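Local coordinates for protein riboflavin kinase, putative (Trypanosoma brucei, PDB 3BNW) that probably transfers a phosphate from ATP to riboflavin, making FMN, at residues A83-F88 / R125-F130; Y102-F107 / S142-T147; H162-S167 / Y174-P179. One frame throughout, in Å; residues are numbered along the deposited sequence.

All three contacts reach the same curled antiparallel sheet of this ligand-free enzyme. Contacts 1 and 2 are neighbours, with centres about 14 Å apart, and they are joined where strands 75-87 and 98-103 run side by side: Ala-83 O lies 2.7 Å from Tyr-102 N, a probable hydrogen bond, and Leu-104 CD1 packs 3.9 Å from Ala-83 N. Their segments alternate along the chain. Contact 3 follows both in sequence and sits across the centre of the chain from them, its centre about 23 Å from that of contact 1 and about 21 Å from that of contact 2. Its nearest atoms are still about 9 and 8 Å from theirs.

Contact 1: residues A83-F88 / R125-F130; sequences AASIGF and RSMGSF
The flat group that matters is the peptide joining Ile-86 to Gly-87, and Met-127 covers one of its faces: SD stands about 3.6 Å above the peptide plane. Met-127 SD is 3.8 Å from Ile-86 O and 4.1 Å from Gly-87 CA, where the glycine presents bare backbone to it. Ser-85 adds its CB, 4.1 Å from Met-127 SD. The methionine gets there by running extended through chi2 (176°); the bend at chi3 (45°) then turns CE away and presents the sulfur to the strand.

Strands 75-87 and 115-126 are not paired here. Both hydrogen-bond to strand 58-69 in the antiparallel barrel of the riboflavin kinase fold, and Met-127, just past the end of strand 115-126, reaches across to the outgoing end of 75-87. Ile-86 meanwhile makes backbone bonds with Asn-57 and Leu-58.

No hydrogen bond spans the two segments. The Ser-85 hydroxyl is taken by Tyr-102 OH. Arg-125 folds back along its own segment, with a weak bond of 3.3 Å from NH1 to Met-127 O, while its NE forms a salt bridge with Asp-143 OD1 of helix 133-151.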
loop_
_atom_site.group_PDB
_atom_site.type_symbol
_atom_site.label_atom_id
_atom_site.label_comp_id
_atom_site.label_asym_id
_atom_site.label_seq_id
_atom_site.Cartn_x
_atom_site.Cartn_y
_atom_site.Cartn_z
ATOM N N ALA A 83 4.134 1.037 2.883
ATOM C CA ALA A 83 4.792 0.955 1.586
ATOM C C ALA A 83 4.160 -0.219 0.856
ATOM O O ALA A 83 3.501 -1.055 1.483
ATOM C CB ALA A 83 6.277 0.751 1.752
ATOM N N ALA A 84 4.342 -0.291 -0.456
ATOM C CA ALA A 84 3.717 -1.357 -1.242
ATOM C C ALA A 84 4.422 -1.559 -2.562
ATOM O O ALA A 84 4.910 -0.600 -3.161
ATOM C CB ALA A 84 2.240 -1.035 -1.492
ATOM N N SER A 85 4.454 -2.807 -3.021
ATOM C CA SER A 85 5.018 -3.134 -4.327
ATOM C C SER A 85 3.897 -3.379 -5.328
ATOM O O SER A 85 2.967 -4.137 -5.047
ATOM C CB SER A 85 5.904 -4.375 -4.234
ATOM O OG SER A 85 6.948 -4.183 -3.297
ATOM N N ILE A 86 3.990 -2.728 -6.489
ATOM C CA ILE A 86 3.058 -2.945 -7.596
ATOM C C ILE A 86 3.811 -3.548 -8.782
ATOM O O ILE A 86 4.617 -2.866 -9.421
ATOM C CB ILE A 86 2.362 -1.628 -8.038
ATOM C CG1 ILE A 86 1.460 -1.091 -6.923
ATOM C CG2 ILE A 86 1.529 -1.844 -9.303
ATOM C CD1 ILE A 86 2.168 -0.211 -5.925
ATOM N N GLY A 87 3.551 -4.825 -9.070
ATOM C CA GLY A 87 4.197 -5.492 -10.202
ATOM C C GLY A 87 3.501 -6.776 -10.634
ATOM O O GLY A 87 2.555 -7.223 -10.002
ATOM N N PHE A 88 4.000 -7.361 -11.722
ATOM C CA PHE A 88 3.477 -8.615 -12.260
ATOM C C PHE A 88 3.912 -9.809 -11.405
ATOM O O PHE A 88 4.916 -9.744 -10.692
ATOM C CB PHE A 88 3.932 -8.800 -13.708
ATOM N N ARG A 125 11.057 3.876 -5.181
ATOM C CA ARG A 125 12.042 3.339 -6.108
ATOM C C ARG A 125 11.357 2.294 -6.982
ATOM O O ARG A 125 10.200 1.945 -6.740
ATOM C CB ARG A 125 13.159 2.664 -5.319
ATOM C CG ARG A 125 12.640 1.531 -4.444
ATOM C CD ARG A 125 13.615 1.084 -3.409
ATOM N NE ARG A 125 13.062 -0.010 -2.605
ATOM C CZ ARG A 125 13.037 -1.289 -2.985
ATOM N NH1 ARG A 125 13.487 -1.649 -4.179
ATOM N NH2 ARG A 125 12.534 -2.216 -2.179
ATOM N N SER A 126 12.081 1.780 -7.973
ATOM C CA SER A 126 11.649 0.581 -8.690
ATOM C C SER A 126 11.881 -0.642 -7.810
ATOM O O SER A 126 12.705 -0.614 -6.898
ATOM C CB SER A 126 12.400 0.410 -10.009
ATOM O OG SER A 126 13.783 0.257 -9.784
ATOM N N MET A 127 11.150 -1.713 -8.094
ATOM C CA MET A 127 11.249 -2.942 -7.318
ATOM C C MET A 127 12.647 -3.544 -7.369
ATOM O O MET A 127 13.123 -4.088 -6.373
ATOM C CB MET A 127 10.208 -3.957 -7.792
ATOM C CG MET A 127 8.798 -3.622 -7.308
ATOM S SD MET A 127 7.523 -4.723 -7.939
ATOM C CE MET A 127 8.277 -6.325 -7.719
ATOM N N GLY A 128 13.290 -3.454 -8.534
ATOM C CA GLY A 128 14.697 -3.839 -8.688
ATOM C C GLY A 128 15.049 -5.239 -8.211
ATOM O O GLY A 128 14.228 -6.154 -8.267
ATOM N N SER A 129 16.280 -5.401 -7.732
ATOM C CA SER A 129 16.811 -6.723 -7.388
ATOM C C SER A 129 18.034 -6.628 -6.493
ATOM O O SER A 129 18.794 -5.662 -6.563
ATOM C CB SER A 129 17.194 -7.485 -8.655
ATOM O OG SER A 129 18.242 -6.821 -9.338
ATOM N N PHE A 130 18.228 -7.657 -5.673
ATOM C CA PHE A 130 19.329 -7.692 -4.715
ATOM C C PHE A 130 20.216 -8.909 -4.939
ATOM O O PHE A 130 19.791 -9.901 -5.536
ATOM C CB PHE A 130 18.773 -7.694 -3.292
ATOM C CG PHE A 130 17.795 -6.585 -3.033
ATOM C CD1 PHE A 130 18.231 -5.347 -2.591
ATOM C CD2 PHE A 130 16.441 -6.770 -3.259
ATOM C CE1 PHE A 130 17.324 -4.311 -2.360
ATOM C CE2 PHE A 130 15.523 -5.738 -3.031
ATOM C CZ PHE A 130 15.966 -4.510 -2.578
#

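Contact 2: residues Y102-F107 / S142-T147; sequences YFLHEF and SDVQFT
With chi1 at -75°, Leu-104 has CG anti to its carbonyl carbon and its isobutyl end directed at helix 133-151. Val-144 answers with CG1 set anti to the backbone N (chi1 174°), which lays that methyl against the leucine: CG of Leu-104 and CG1 of Val-144 are 4.0 Å apart. The two side chains lie alongside each other, pointing opposite ways. Further along, Leu-104 CD2 does the rest of the work, 3.8 Å from Val-144 O and 3.9 Å from Thr-147 CG2, about one turn further along the helix. This one methyl rests against the helix surface, touching the carbonyl oxygen and the threonine methyl together, with Val-144 CG1 also close by.

Thr-147 can offer that methyl because its hydroxyl is used on the helix itself. OG1 of Thr-147 donates to Asp-143 O over 2.9 Å, coming in 37° above the carbonyl plane, while the backbone N of Thr-147 reaches the same oxygen from the opposite face. Asp-143 O thus accepts two bonds, and the one from OG1 fixes the rotation that turns CG2 to Leu-104. Around this patch, Thr-147 also packs on Tyr-61 and Ile-124, and Leu-104 on Pro-81.

The leucine is presented by a tight bend. It is the centre of an inverse gamma turn, closed by a weak 2.8 Å bond from His-105 N to Phe-103 O, immediately where strand 98-103 ends. What results is helix 133-151 packed by aliphatic side chains on the outside of the antiparallel beta barrel, as in the riboflavin kinase fold.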
loop_
_atom_site.group_PDB
_atom_site.type_symbol
_atom_site.label_atom_id
_atom_site.label_comp_id
_atom_site.label_asym_id
_atom_site.label_seq_id
_atom_site.Cartn_x
_atom_site.Cartn_y
_atom_site.Cartn_z
ATOM N N TYR A 102 2.701 -3.298 2.651
ATOM C CA TYR A 102 3.437 -3.550 3.885
ATOM C C TYR A 102 3.144 -2.433 4.885
ATOM O O TYR A 102 3.793 -1.384 4.870
ATOM C CB TYR A 102 4.949 -3.639 3.621
ATOM C CG TYR A 102 5.331 -4.276 2.302
ATOM C CD1 TYR A 102 5.084 -5.624 2.058
ATOM C CD2 TYR A 102 5.957 -3.534 1.309
ATOM C CE1 TYR A 102 5.434 -6.208 0.850
ATOM C CE2 TYR A 102 6.316 -4.112 0.102
ATOM C CZ TYR A 102 6.048 -5.447 -0.122
ATOM O OH TYR A 102 6.408 -6.017 -1.323
ATOM N N PHE A 103 2.160 -2.662 5.748
ATOM C CA PHE A 103 1.804 -1.683 6.771
ATOM C C PHE A 103 2.943 -1.491 7.762
ATOM O O PHE A 103 3.456 -2.465 8.320
ATOM C CB PHE A 103 0.533 -2.107 7.524
ATOM C CG PHE A 103 -0.735 -1.729 6.823
ATOM C CD1 PHE A 103 -1.224 -0.435 6.914
ATOM C CD2 PHE A 103 -1.436 -2.656 6.064
ATOM C CE1 PHE A 103 -2.389 -0.065 6.261
ATOM C CE2 PHE A 103 -2.610 -2.295 5.407
ATOM C CZ PHE A 103 -3.087 -0.994 5.510
ATOM N N LEU A 104 3.325 -0.234 7.985
ATOM C CA LEU A 104 4.279 0.112 9.037
ATOM C C LEU A 104 3.556 0.098 10.384
ATOM O O LEU A 104 3.441 1.120 11.063
ATOM C CB LEU A 104 4.922 1.478 8.776
ATOM C CG LEU A 104 5.997 1.556 7.686
ATOM C CD1 LEU A 104 5.619 0.782 6.430
ATOM C CD2 LEU A 104 6.292 3.012 7.354
ATOM N N HIS A 105 3.069 -1.083 10.754
ATOM C CA HIS A 105 2.332 -1.286 11.996
ATOM C C HIS A 105 2.325 -2.771 12.376
ATOM O O HIS A 105 2.249 -3.646 11.507
ATOM C CB HIS A 105 0.898 -0.777 11.859
ATOM C CG HIS A 105 0.061 -1.012 13.077
ATOM N ND1 HIS A 105 0.239 -0.310 14.247
ATOM C CD2 HIS A 105 -0.953 -1.880 13.308
ATOM C CE1 HIS A 105 -0.630 -0.735 15.149
ATOM N NE2 HIS A 105 -1.365 -1.687 14.604
ATOM N N GLU A 106 2.394 -3.039 13.676
ATOM C CA GLU A 106 2.444 -4.408 14.184
ATOM C C GLU A 106 1.062 -4.786 14.695
ATOM O O GLU A 106 0.675 -4.403 15.796
ATOM C CB GLU A 106 3.494 -4.561 15.303
ATOM C CG GLU A 106 4.731 -3.652 15.169
ATOM C CD GLU A 106 4.585 -2.340 15.946
ATOM O OE1 GLU A 106 4.423 -1.278 15.296
ATOM O OE2 GLU A 106 4.617 -2.383 17.203
ATOM N N PHE A 107 0.318 -5.524 13.878
ATOM C CA PHE A 107 -1.020 -5.982 14.241
ATOM C C PHE A 107 -0.965 -7.143 15.228
ATOM O O PHE A 107 -1.797 -7.229 16.144
ATOM C CB PHE A 107 -1.794 -6.410 12.991
ATOM C CG PHE A 107 -2.093 -5.283 12.043
ATOM C CD1 PHE A 107 -3.263 -4.537 12.174
ATOM C CD2 PHE A 107 -1.218 -4.973 11.013
ATOM C CE1 PHE A 107 -3.551 -3.497 11.293
ATOM C CE2 PHE A 107 -1.499 -3.929 10.122
ATOM C CZ PHE A 107 -2.668 -3.192 10.267
ATOM N N SER A 142 15.551 1.543 4.648
ATOM C CA SER A 142 15.576 2.828 3.962
ATOM C C SER A 142 14.194 3.215 3.424
ATOM O O SER A 142 13.842 4.387 3.431
ATOM C CB SER A 142 16.596 2.810 2.824
ATOM O OG SER A 142 17.901 2.605 3.330
ATOM N N ASP A 143 13.425 2.233 2.955
ATOM C CA ASP A 143 12.064 2.477 2.486
ATOM C C ASP A 143 11.161 2.884 3.643
ATOM O O ASP A 143 10.397 3.840 3.532
ATOM C CB ASP A 143 11.466 1.225 1.836
ATOM C CG ASP A 143 12.193 0.798 0.579
ATOM O OD1 ASP A 143 12.880 1.625 -0.068
ATOM O OD2 ASP A 143 12.059 -0.393 0.236
ATOM N N VAL A 144 11.250 2.136 4.742
ATOM C CA VAL A 144 10.437 2.382 5.929
ATOM C C VAL A 144 10.672 3.788 6.489
ATOM O O VAL A 144 9.720 4.506 6.782
ATOM C CB VAL A 144 10.716 1.329 7.031
ATOM C CG1 VAL A 144 9.974 1.670 8.320
ATOM C CG2 VAL A 144 10.325 -0.060 6.552
ATOM N N GLN A 145 11.936 4.184 6.610
ATOM C CA GLN A 145 12.280 5.491 7.178
ATOM C C GLN A 145 11.903 6.632 6.234
ATOM O O GLN A 145 11.453 7.688 6.679
ATOM C CB GLN A 145 13.774 5.573 7.520
ATOM C CG GLN A 145 14.069 6.288 8.839
ATOM C CD GLN A 145 13.925 5.368 10.059
ATOM O OE1 GLN A 145 12.830 4.888 10.373
ATOM N NE2 GLN A 145 15.040 5.119 10.746
ATOM N N PHE A 146 12.102 6.415 4.937
ATOM C CA PHE A 146 11.746 7.391 3.915
ATOM C C PHE A 146 10.246 7.659 3.956
ATOM O O PHE A 146 9.816 8.803 4.080
ATOM C CB PHE A 146 12.152 6.874 2.533
ATOM C CG PHE A 146 11.790 7.796 1.405
ATOM C CD1 PHE A 146 12.424 9.025 1.263
ATOM C CD2 PHE A 146 10.828 7.433 0.470
ATOM C CE1 PHE A 146 12.098 9.879 0.213
ATOM C CE2 PHE A 146 10.499 8.283 -0.582
ATOM C CZ PHE A 146 11.136 9.506 -0.708
ATOM N N THR A 147 9.467 6.585 3.867
ATOM C CA THR A 147 8.012 6.646 3.960
ATOM C C THR A 147 7.558 7.399 5.207
ATOM O O THR A 147 6.596 8.157 5.156
ATOM C CB THR A 147 7.403 5.222 3.970
ATOM O OG1 THR A 147 7.687 4.568 2.725
ATOM C CG2 THR A 147 5.889 5.270 4.192
#

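Contact 3: residues H162-S167 / Y174-P179; sequences HSLFES and YFEDLP
Leu-164 and Glu-176 meet with their side chains at about a right angle, CD1 of the leucine 3.7 Å from OE1 of the glutamate. Glu-176 belongs to strand 174-177, the last strand of the model, which pairs antiparallel with strand 18-25 of the beta barrel. Residues 162-167 lie in the loop leading to it, and 163-165 have helical backbone angles without the regular bonds.

His-162 ties down the start of the loop. Its chi1 of -156° helps to turn the ND1 edge of the ring toward the backbone two residues on, and there His-162 ND1 accepts a nearly straight bond from Leu-164 N, 3.3 Å long with an angle of 172° at the hydrogen and close to the plane of the imidazole. If this bond is as it appears, ND1 is likely to be unprotonated. Leu-164 CD2 then comes to lie at the edge of that same ring, leaving CD1 as the branch that touches the strand. Across the contact, Leu-178 CD2 approaches His-162 NE2 obliquely, at 4.3 Å. Leu-178 and His-162 both also pack on Ile-119 of strand 115-126, and Leu-164 and Leu-178 on Phe-19.

Glu-176 reaches out as a straight arm, with chi1 and chi2 both near trans. Tyr-174, two residues earlier on the same side of the strand, steadies the end of that arm. Tyr-174 OH donates to Glu-176 OE1 at 3.0 Å, and relative to the carboxylate plane it comes from above, 40° out.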
loop_
_atom_site.group_PDB
_atom_site.type_symbol
_atom_site.label_atom_id
_atom_site.label_comp_id
_atom_site.label_asym_id
_atom_site.label_seq_id
_atom_site.Cartn_x
_atom_site.Cartn_y
_atom_site.Cartn_z
ATOM N N HIS A 162 -8.349 11.594 5.371
ATOM C CA HIS A 162 -9.049 11.739 4.092
ATOM C C HIS A 162 -10.408 11.043 4.109
ATOM O O HIS A 162 -10.555 9.952 4.668
ATOM C CB HIS A 162 -8.204 11.199 2.943
ATOM C CG HIS A 162 -8.544 11.793 1.612
ATOM N ND1 HIS A 162 -9.619 11.374 0.858
ATOM C CD2 HIS A 162 -7.937 12.766 0.891
ATOM C CE1 HIS A 162 -9.662 12.066 -0.266
ATOM N NE2 HIS A 162 -8.654 12.918 -0.270
ATOM N N SER A 163 -11.381 11.688 3.465
ATOM C CA SER A 163 -12.788 11.287 3.501
ATOM C C SER A 163 -13.090 9.978 2.768
ATOM O O SER A 163 -14.099 9.328 3.056
ATOM C CB SER A 163 -13.653 12.417 2.921
ATOM O OG SER A 163 -13.069 12.958 1.744
ATOM N N LEU A 164 -12.228 9.603 1.822
ATOM C CA LEU A 164 -12.370 8.341 1.082
ATOM C C LEU A 164 -12.271 7.111 1.991
ATOM O O LEU A 164 -12.870 6.071 1.702
ATOM C CB LEU A 164 -11.325 8.243 -0.034
ATOM C CG LEU A 164 -11.679 8.849 -1.394
ATOM C CD1 LEU A 164 -12.607 7.927 -2.170
ATOM C CD2 LEU A 164 -12.300 10.217 -1.235
ATOM N N PHE A 165 -11.514 7.227 3.081
ATOM C CA PHE A 165 -11.450 6.157 4.073
ATOM C C PHE A 165 -12.826 5.944 4.697
ATOM O O PHE A 165 -13.253 4.808 4.913
ATOM C CB PHE A 165 -10.430 6.474 5.176
ATOM C CG PHE A 165 -8.998 6.400 4.727
ATOM C CD1 PHE A 165 -8.490 5.237 4.155
ATOM C CD2 PHE A 165 -8.145 7.485 4.899
ATOM C CE1 PHE A 165 -7.160 5.164 3.742
ATOM C CE2 PHE A 165 -6.815 7.421 4.492
ATOM C CZ PHE A 165 -6.322 6.255 3.912
ATOM N N GLU A 166 -13.513 7.051 4.967
ATOM C CA GLU A 166 -14.834 7.034 5.598
ATOM C C GLU A 166 -15.976 6.872 4.594
ATOM O O GLU A 166 -17.137 6.802 4.988
ATOM C CB GLU A 166 -15.034 8.319 6.411
ATOM C CG GLU A 166 -14.071 8.444 7.588
ATOM C CD GLU A 166 -14.048 9.830 8.209
ATOM O OE1 GLU A 166 -14.903 10.668 7.858
ATOM O OE2 GLU A 166 -13.170 10.082 9.061
ATOM N N SER A 167 -15.654 6.813 3.304
ATOM C CA SER A 167 -16.675 6.642 2.276
ATOM C C SER A 167 -17.233 5.217 2.259
ATOM O O SER A 167 -16.467 4.251 2.210
ATOM C CB SER A 167 -16.115 6.968 0.896
ATOM O OG SER A 167 -17.136 6.873 -0.084
ATOM N N TYR A 174 -12.062 -1.145 -5.848
ATOM C CA TYR A 174 -12.363 0.198 -6.331
ATOM C C TYR A 174 -11.093 1.054 -6.397
ATOM O O TYR A 174 -10.283 1.041 -5.471
ATOM C CB TYR A 174 -13.404 0.874 -5.430
ATOM C CG TYR A 174 -13.779 2.251 -5.915
ATOM C CD1 TYR A 174 -13.245 3.391 -5.323
ATOM C CD2 TYR A 174 -14.637 2.410 -6.996
ATOM C CE1 TYR A 174 -13.572 4.656 -5.786
ATOM C CE2 TYR A 174 -14.970 3.666 -7.464
ATOM C CZ TYR A 174 -14.434 4.784 -6.859
ATOM O OH TYR A 174 -14.773 6.030 -7.335
ATOM N N PHE A 175 -10.942 1.797 -7.493
ATOM C CA PHE A 175 -9.807 2.692 -7.705
ATOM C C PHE A 175 -10.316 4.108 -7.968
ATOM O O PHE A 175 -11.321 4.277 -8.658
ATOM C CB PHE A 175 -8.979 2.194 -8.902
ATOM C CG PHE A 175 -7.881 3.140 -9.341
ATOM C CD1 PHE A 175 -8.162 4.229 -10.159
ATOM C CD2 PHE A 175 -6.565 2.924 -8.961
ATOM C CE1 PHE A 175 -7.160 5.097 -10.566
ATOM C CE2 PHE A 175 -5.554 3.792 -9.377
ATOM C CZ PHE A 175 -5.858 4.880 -10.178
ATOM N N GLU A 176 -9.617 5.116 -7.437
ATOM C CA GLU A 176 -9.941 6.527 -7.717
ATOM C C GLU A 176 -8.732 7.477 -7.664
ATOM O O GLU A 176 -7.945 7.431 -6.728
ATOM C CB GLU A 176 -11.018 7.029 -6.745
ATOM C CG GLU A 176 -11.278 8.532 -6.866
ATOM C CD GLU A 176 -12.528 9.006 -6.157
ATOM O OE1 GLU A 176 -13.365 8.172 -5.761
ATOM O OE2 GLU A 176 -12.671 10.234 -6.000
ATOM N N ASP A 177 -8.620 8.359 -8.654
ATOM C CA ASP A 177 -7.567 9.386 -8.684
ATOM C C ASP A 177 -7.838 10.550 -7.721
ATOM O O ASP A 177 -8.988 10.930 -7.506
ATOM C CB ASP A 177 -7.409 9.958 -10.101
ATOM C CG ASP A 177 -6.518 9.111 -10.990
ATOM O OD1 ASP A 177 -5.488 8.608 -10.498
ATOM O OD2 ASP A 177 -6.830 8.967 -12.194
ATOM N N LEU A 178 -6.763 11.125 -7.178
ATOM C CA LEU A 178 -6.840 12.283 -6.279
ATOM C C LEU A 178 -6.318 13.555 -6.964
ATOM O O LEU A 178 -5.295 13.512 -7.653
ATOM C CB LEU A 178 -6.035 12.016 -5.001
ATOM C CG LEU A 178 -6.766 11.316 -3.842
ATOM C CD1 LEU A 178 -7.614 10.148 -4.328
ATOM C CD2 LEU A 178 -5.772 10.853 -2.780
ATOM N N PRO A 179 -7.006 14.699 -6.762
ATOM C CA PRO A 179 -6.628 15.944 -7.443
ATOM C C PRO A 179 -5.438 16.653 -6.794
ATOM O O PRO A 179 -4.921 17.630 -7.348
ATOM C CB PRO A 179 -7.892 16.802 -7.319
ATOM C CG PRO A 179 -8.506 16.358 -6.031
ATOM C CD PRO A 179 -8.171 14.892 -5.875
#